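Dehalogenase (Rhodospirillaceae, PDB 6A41) catalyses dehalogenation, probably eliminating halide from vicinal haloalcohols in the manner of the halohydrin dehalogenases of the short-chain dehydrogenase/reductase family. Local coordinates at the interface of chains A and B. Sequence-based numbering; all coordinates share one arbitrary frame. Chains: chain A/B, dehalogenase.

Contact 1: the interface of chains A and B. Residues chain A 139, 141-144, 147, 150; chain B 158, 161-162, 165-166.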
loop_
_atom_site.group_PDB
_atom_site.type_symbol
_atom_site.label_atom_id
_atom_site.label_comp_id
_atom_site.label_asym_id
_atom_site.label_seq_id
_atom_site.Cartn_x
_atom_site.Cartn_y
_atom_site.Cartn_z
ATOM N N PRO A 139 3.646 0.680 11.321
ATOM C CA PRO A 139 3.784 1.668 10.238
ATOM C C PRO A 139 2.692 1.638 9.211
ATOM O O PRO A 139 2.489 2.651 8.511
ATOM C CB PRO A 139 5.104 1.269 9.587
ATOM C CG PRO A 139 5.823 0.576 10.642
ATOM C CD PRO A 139 4.793 -0.182 11.380
ATOM N N ARG A 141 -0.460 1.664 9.744
ATOM C CA ARG A 141 -1.544 2.530 10.218
ATOM C C ARG A 141 -1.092 3.821 10.915
ATOM O O ARG A 141 -1.854 4.828 10.917
ATOM C CB ARG A 141 -2.418 1.737 11.195
ATOM C CG ARG A 141 -3.211 0.576 10.594
ATOM C CD ARG A 141 -4.282 1.093 9.634
ATOM N NE ARG A 141 -5.002 -0.002 8.939
ATOM C CZ ARG A 141 -4.663 -0.536 7.755
ATOM N NH1 ARG A 141 -3.581 -0.150 7.101
ATOM N NH2 ARG A 141 -5.432 -1.470 7.193
ATOM N N GLY A 142 0.055 3.797 11.612
ATOM C CA GLY A 142 0.488 4.914 12.389
ATOM C C GLY A 142 -0.146 4.918 13.777
ATOM O O GLY A 142 -1.279 4.392 14.033
ATOM N N ILE A 143 0.617 5.457 14.702
ATOM C CA ILE A 143 0.175 5.467 16.105
ATOM C C ILE A 143 0.564 6.814 16.703
ATOM O O ILE A 143 1.770 7.072 16.856
ATOM C CB ILE A 143 0.766 4.300 16.956
ATOM C CG1 ILE A 143 0.589 2.930 16.309
ATOM C CG2 ILE A 143 0.211 4.272 18.397
ATOM C CD1 ILE A 143 1.289 1.774 17.063
ATOM N N ALA A 144 -0.439 7.565 17.168
ATOM C CA ALA A 144 -0.175 8.865 17.818
ATOM C C ALA A 144 0.684 8.629 19.069
ATOM O O ALA A 144 0.482 7.636 19.788
ATOM C CB ALA A 144 -1.432 9.594 18.171
ATOM N N ALA A 147 5.603 7.983 17.469
ATOM C CA ALA A 147 6.139 8.075 16.158
ATOM C C ALA A 147 7.583 7.626 16.026
ATOM O O ALA A 147 7.975 7.080 15.010
ATOM C CB ALA A 147 5.999 9.506 15.682
ATOM N N VAL A 150 7.455 3.908 15.606
ATOM C CA VAL A 150 6.816 3.495 14.353
ATOM C C VAL A 150 7.800 3.726 13.199
ATOM O O VAL A 150 7.940 2.940 12.263
ATOM C CB VAL A 150 5.451 4.224 14.149
ATOM C CG1 VAL A 150 4.849 3.832 12.809
ATOM C CG2 VAL A 150 4.479 3.831 15.251
ATOM N N GLY B 158 7.810 6.960 7.416
ATOM C CA GLY B 158 7.220 6.300 8.586
ATOM C C GLY B 158 6.952 7.201 9.821
ATOM O O GLY B 158 6.193 6.750 10.684
ATOM N N SER B 161 2.195 9.105 9.210
ATOM C CA SER B 161 0.870 8.819 9.680
ATOM C C SER B 161 0.728 8.941 11.222
ATOM O O SER B 161 -0.342 9.319 11.758
ATOM C CB SER B 161 0.420 7.464 9.182
ATOM O OG SER B 161 1.240 6.432 9.641
ATOM N N SER B 162 1.794 8.627 11.935
ATOM C CA SER B 162 1.810 8.769 13.456
ATOM C C SER B 162 1.748 10.222 13.871
ATOM O O SER B 162 0.956 10.593 14.756
ATOM C CB SER B 162 3.073 8.080 14.072
ATOM O OG SER B 162 3.077 6.738 13.735
ATOM N N LYS B 165 -1.726 11.643 13.161
ATOM C CA LYS B 165 -2.660 11.333 14.202
ATOM C C LYS B 165 -2.471 12.173 15.422
ATOM O O LYS B 165 -3.441 12.570 16.066
ATOM C CB LYS B 165 -2.701 9.844 14.524
ATOM C CG LYS B 165 -3.273 9.014 13.369
ATOM C CD LYS B 165 -3.238 7.520 13.660
ATOM C CE LYS B 165 -4.010 6.720 12.636
ATOM N NZ LYS B 165 -3.909 5.298 12.987
ATOM N N GLU B 166 -1.231 12.408 15.750
ATOM C CA GLU B 166 -0.905 13.113 16.981
ATOM C C GLU B 166 -1.259 14.632 16.911
ATOM O O GLU B 166 -1.769 15.246 17.892
ATOM C CB GLU B 166 0.626 12.882 17.172
ATOM C CG GLU B 166 1.228 13.621 18.321
ATOM C CD GLU B 166 2.640 13.159 18.746
ATOM O OE1 GLU B 166 3.123 12.003 18.439
ATOM O OE2 GLU B 166 3.207 14.002 19.489
HETATM O O HOH W 1 5.298 10.618 18.713
HETATM O O HOH W 2 0.353 4.529 8.079
#
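Part of the two-fold subunit interface, this patch lays a loop of chain A along helix 160-167 of chain B, whose polar side chains meet the loop's backbone groups. B:Lys165 reaches over the A:Arg141-A:Gly142 stretch of loop with an extended chain, and its ammonium NZ donates to two successive carbonyls, lying 3.0 Å from A:Arg141 O and equally far from A:Gly142 O. It stands above both carbonyl planes, 57° out of the first, so the grip is probably largely electrostatic; a long, flexible cation suits this. One residue further along, the amide A:Ile143 N donates almost straight (172° at H) to the hydroxyl B:Ser162 OG, 2.9 Å away. That OG lies anti to its own carbonyl carbon (chi1 -59°) and is also touched by the branched end of A:Val150. A short hydroxyl side chain can accept from the backbone N-H here while leaving room for A:Ala147 and A:Val150.

One water joins the carbonyl A:Pro139 O to B:Ser161 OG, at 2.6 Å from the latter; another joins A:Ala147 N to the carboxylate oxygen B:Glu166 OE1.

Alanine and glycine let the helix come close: A:Ala147 CB packs 3.6 Å from B:Ser162 CB, and A:Ala144 CB lies 3.8 Å from B:Glu166 CA, near the root of B:Lys165. A:Gly142, lacking a side chain, lets B:Ser161 approach its backbone.

The loop follows strand 129-136, running between 3-10 helix 138-140 and helix 147-158.

Contact 2: the interface of chains A and B. Residues chain A 91-93, 96, 98, 101, 147-148; chain B 113, 116-117, 120, 159, 163, 166-167.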
loop_
_atom_site.group_PDB
_atom_site.type_symbol
_atom_site.label_atom_id
_atom_site.label_comp_id
_atom_site.label_asym_id
_atom_site.label_seq_id
_atom_site.Cartn_x
_atom_site.Cartn_y
_atom_site.Cartn_z
ATOM N N ALA A 91 6.060 8.723 23.474
ATOM C CA ALA A 91 6.954 9.818 23.151
ATOM C C ALA A 91 6.264 10.882 22.310
ATOM O O ALA A 91 6.580 10.983 21.083
ATOM C CB ALA A 91 8.180 9.294 22.408
ATOM N N PRO A 92 5.266 11.581 22.901
ATOM C CA PRO A 92 4.747 12.793 22.151
ATOM C C PRO A 92 5.870 13.722 21.725
ATOM O O PRO A 92 6.918 13.764 22.405
ATOM C CB PRO A 92 3.742 13.427 23.140
ATOM C CG PRO A 92 4.030 12.777 24.460
ATOM C CD PRO A 92 4.843 11.558 24.313
ATOM N N LEU A 93 5.695 14.453 20.600
ATOM C CA LEU A 93 6.679 15.441 20.139
ATOM C C LEU A 93 7.373 16.198 21.228
ATOM O O LEU A 93 8.600 16.285 21.206
ATOM C CB LEU A 93 6.009 16.493 19.268
ATOM C CG LEU A 93 5.949 16.010 17.841
ATOM C CD1 LEU A 93 5.102 17.001 17.092
ATOM C CD2 LEU A 93 7.259 15.812 17.085
ATOM N N ALA A 96 9.628 13.611 23.407
ATOM C CA ALA A 96 10.383 12.552 22.816
ATOM C C ALA A 96 11.861 12.920 22.942
ATOM O O ALA A 96 12.188 14.069 22.761
ATOM C CB ALA A 96 10.076 12.393 21.335
ATOM N N ILE A 98 15.566 12.522 21.473
ATOM C CA ILE A 98 16.219 12.202 20.224
ATOM C C ILE A 98 17.123 11.000 20.377
ATOM O O ILE A 98 17.189 10.147 19.486
ATOM C CB ILE A 98 17.042 13.375 19.760
ATOM C CG1 ILE A 98 16.151 14.584 19.405
ATOM C CG2 ILE A 98 17.904 12.980 18.577
ATOM C CD1 ILE A 98 15.130 14.292 18.344
ATOM N N PHE A 101 15.233 7.862 19.955
ATOM C CA PHE A 101 14.935 7.648 18.515
ATOM C C PHE A 101 16.149 6.968 17.808
ATOM O O PHE A 101 16.029 5.963 17.093
ATOM C CB PHE A 101 14.478 8.970 17.824
ATOM C CG PHE A 101 13.964 8.801 16.406
ATOM C CD1 PHE A 101 13.462 7.633 15.926
ATOM C CD2 PHE A 101 13.791 9.902 15.621
ATOM C CE1 PHE A 101 12.930 7.573 14.645
ATOM C CE2 PHE A 101 13.350 9.837 14.349
ATOM C CZ PHE A 101 12.880 8.702 13.876
ATOM N N ALA A 147 5.603 7.983 17.469
ATOM C CA ALA A 147 6.139 8.075 16.158
ATOM C C ALA A 147 7.583 7.626 16.026
ATOM O O ALA A 147 7.975 7.080 15.010
ATOM C CB ALA A 147 5.999 9.506 15.682
ATOM N N PRO A 148 8.424 7.918 17.033
ATOM C CA PRO A 148 9.817 7.337 16.936
ATOM C C PRO A 148 9.871 5.805 16.803
ATOM O O PRO A 148 10.607 5.312 15.908
ATOM C CB PRO A 148 10.509 7.845 18.188
ATOM C CG PRO A 148 9.759 9.147 18.460
ATOM C CD PRO A 148 8.306 8.646 18.301
ATOM N N PHE B 113 12.534 15.064 12.304
ATOM C CA PHE B 113 11.719 14.873 13.507
ATOM C C PHE B 113 12.027 16.001 14.516
ATOM O O PHE B 113 11.120 16.584 15.090
ATOM C CB PHE B 113 12.006 13.525 14.164
ATOM C CG PHE B 113 11.194 13.257 15.381
ATOM C CD1 PHE B 113 9.873 13.021 15.292
ATOM C CD2 PHE B 113 11.760 13.310 16.621
ATOM C CE1 PHE B 113 9.089 12.788 16.433
ATOM C CE2 PHE B 113 11.001 13.133 17.776
ATOM C CZ PHE B 113 9.693 12.758 17.670
ATOM N N THR B 116 10.403 19.188 13.463
ATOM C CA THR B 116 8.975 19.124 13.750
ATOM C C THR B 116 8.668 19.367 15.233
ATOM O O THR B 116 7.732 20.119 15.548
ATOM C CB THR B 116 8.368 17.827 13.262
ATOM O OG1 THR B 116 8.702 17.633 11.888
ATOM C CG2 THR B 116 6.909 17.808 13.366
ATOM N N GLN B 117 9.495 18.839 16.135
ATOM C CA GLN B 117 9.339 19.047 17.566
ATOM C C GLN B 117 9.469 20.537 17.964
ATOM O O GLN B 117 8.762 21.019 18.790
ATOM C CB GLN B 117 10.478 18.396 18.334
ATOM C CG GLN B 117 10.378 16.933 18.464
ATOM C CD GLN B 117 11.518 16.435 19.398
ATOM O OE1 GLN B 117 12.686 16.571 18.989
ATOM N NE2 GLN B 117 11.191 15.992 20.634
ATOM N N ALA B 120 6.134 22.495 15.699
ATOM C CA ALA B 120 4.787 22.057 16.084
ATOM C C ALA B 120 4.101 22.817 17.279
ATOM O O ALA B 120 2.891 23.189 17.120
ATOM C CB ALA B 120 4.662 20.524 16.237
ATOM N N LEU B 159 7.367 8.446 9.779
ATOM C CA LEU B 159 6.859 9.434 10.777
ATOM C C LEU B 159 5.433 9.974 10.504
ATOM O O LEU B 159 4.728 10.363 11.427
ATOM C CB LEU B 159 7.802 10.566 10.837
ATOM C CG LEU B 159 9.197 10.220 11.380
ATOM C CD1 LEU B 159 10.067 11.383 11.041
ATOM C CD2 LEU B 159 9.083 10.112 12.888
ATOM N N LEU B 163 2.552 11.063 13.207
ATOM C CA LEU B 163 2.453 12.485 13.534
ATOM C C LEU B 163 1.132 13.090 13.096
ATOM O O LEU B 163 0.590 13.960 13.773
ATOM C CB LEU B 163 3.593 13.228 12.924
ATOM C CG LEU B 163 4.989 12.931 13.546
ATOM C CD1 LEU B 163 6.077 13.716 12.930
ATOM C CD2 LEU B 163 4.926 13.148 15.039
ATOM N N GLU B 166 -1.231 12.408 15.750
ATOM C CA GLU B 166 -0.905 13.113 16.981
ATOM C C GLU B 166 -1.259 14.632 16.911
ATOM O O GLU B 166 -1.769 15.246 17.892
ATOM C CB GLU B 166 0.626 12.882 17.172
ATOM C CG GLU B 166 1.228 13.621 18.321
ATOM C CD GLU B 166 2.640 13.159 18.746
ATOM O OE1 GLU B 166 3.123 12.003 18.439
ATOM O OE2 GLU B 166 3.207 14.002 19.489
ATOM N N LEU B 167 -1.145 15.243 15.732
ATOM C CA LEU B 167 -1.393 16.645 15.541
ATOM C C LEU B 167 -2.739 16.983 14.895
ATOM O O LEU B 167 -3.144 18.175 14.898
ATOM C CB LEU B 167 -0.306 17.196 14.618
ATOM C CG LEU B 167 1.099 17.191 15.178
ATOM C CD1 LEU B 167 2.143 17.548 14.197
ATOM C CD2 LEU B 167 1.175 18.168 16.313
HETATM O O HOH W 3 5.298 10.618 18.713
#
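A:Leu93 and B:Phe113 form the apolar centre of this patch, in a short-chain dehydrogenase/reductase interface where the long helix 98-126 and the helical stretch 147-167 (helices 147-158 and 160-167) of each subunit classically pair with those of the neighbour. A:Leu93, which hides 145 Å² against chain B, and B:Phe113 lie alongside each other, pointing opposite ways. The leucine's branches divide the work: CD2 lies 3.6 Å from the ring atom B:Phe113 CE1 and also meets the aliphatic CG of B:Gln117, while CD1 reaches B:Ala120 CB at 3.7 Å. A forked leucine can thus fill the furrow between helices 98-126 and 160-167 of chain B, with B:Leu163 lying nearly perpendicular to it.

B:Phe113, its CG anti to the backbone N (chi1 -179°), meets A:Ala96 CB and A:Ile98 CD1 at its edge, in plane. A:Pro148 CG lies 3.7 Å from the tip, B:Phe113 CZ. The ring of A:Phe101 packs edge-to-face with that of B:Phe113, the planes turned by 66°. A:Ala147 CB rests against B:Leu163 CD2.

At the polar rim, the amide B:Gln117 NE2 donates to A:Leu93 O over 2.7 Å, nearly along the C=O axis and close to the side chain's amide plane; a second bond, to A:Ala96 O, is weak. An alanine here removes the amide and the CG that lies against A:Leu93 CD2, which would probably weaken the hold on A:Leu93 O and loosen the packing around the leucine. The backbone amide A:Leu93 N donates to B:Glu166 OE2, 2.8 Å away, on the syn lone pair. The water bridging A:Ala147 and B:Glu166 also reaches the carbonyl A:Ala91 O, at 2.7 Å.

The C-alpha centres of contact 1 and contact 2 lie about 9 Å apart, so the two are neighbouring patches of one interface. They share A:Ala147 and B:Glu166, and the water that bridges them belongs to both. Helix 160-167 of chain B serves each patch: contact 1 is mainly polar and backbone-directed, whereas contact 2 adds helix 98-126 and a hydrophobic core. Because the interface is two-fold symmetric, both patches recur with the chains exchanged. The deposited assembly holds four copies, and this pairing, typical of the family, is likely to be one of the interfaces that build the tetramer.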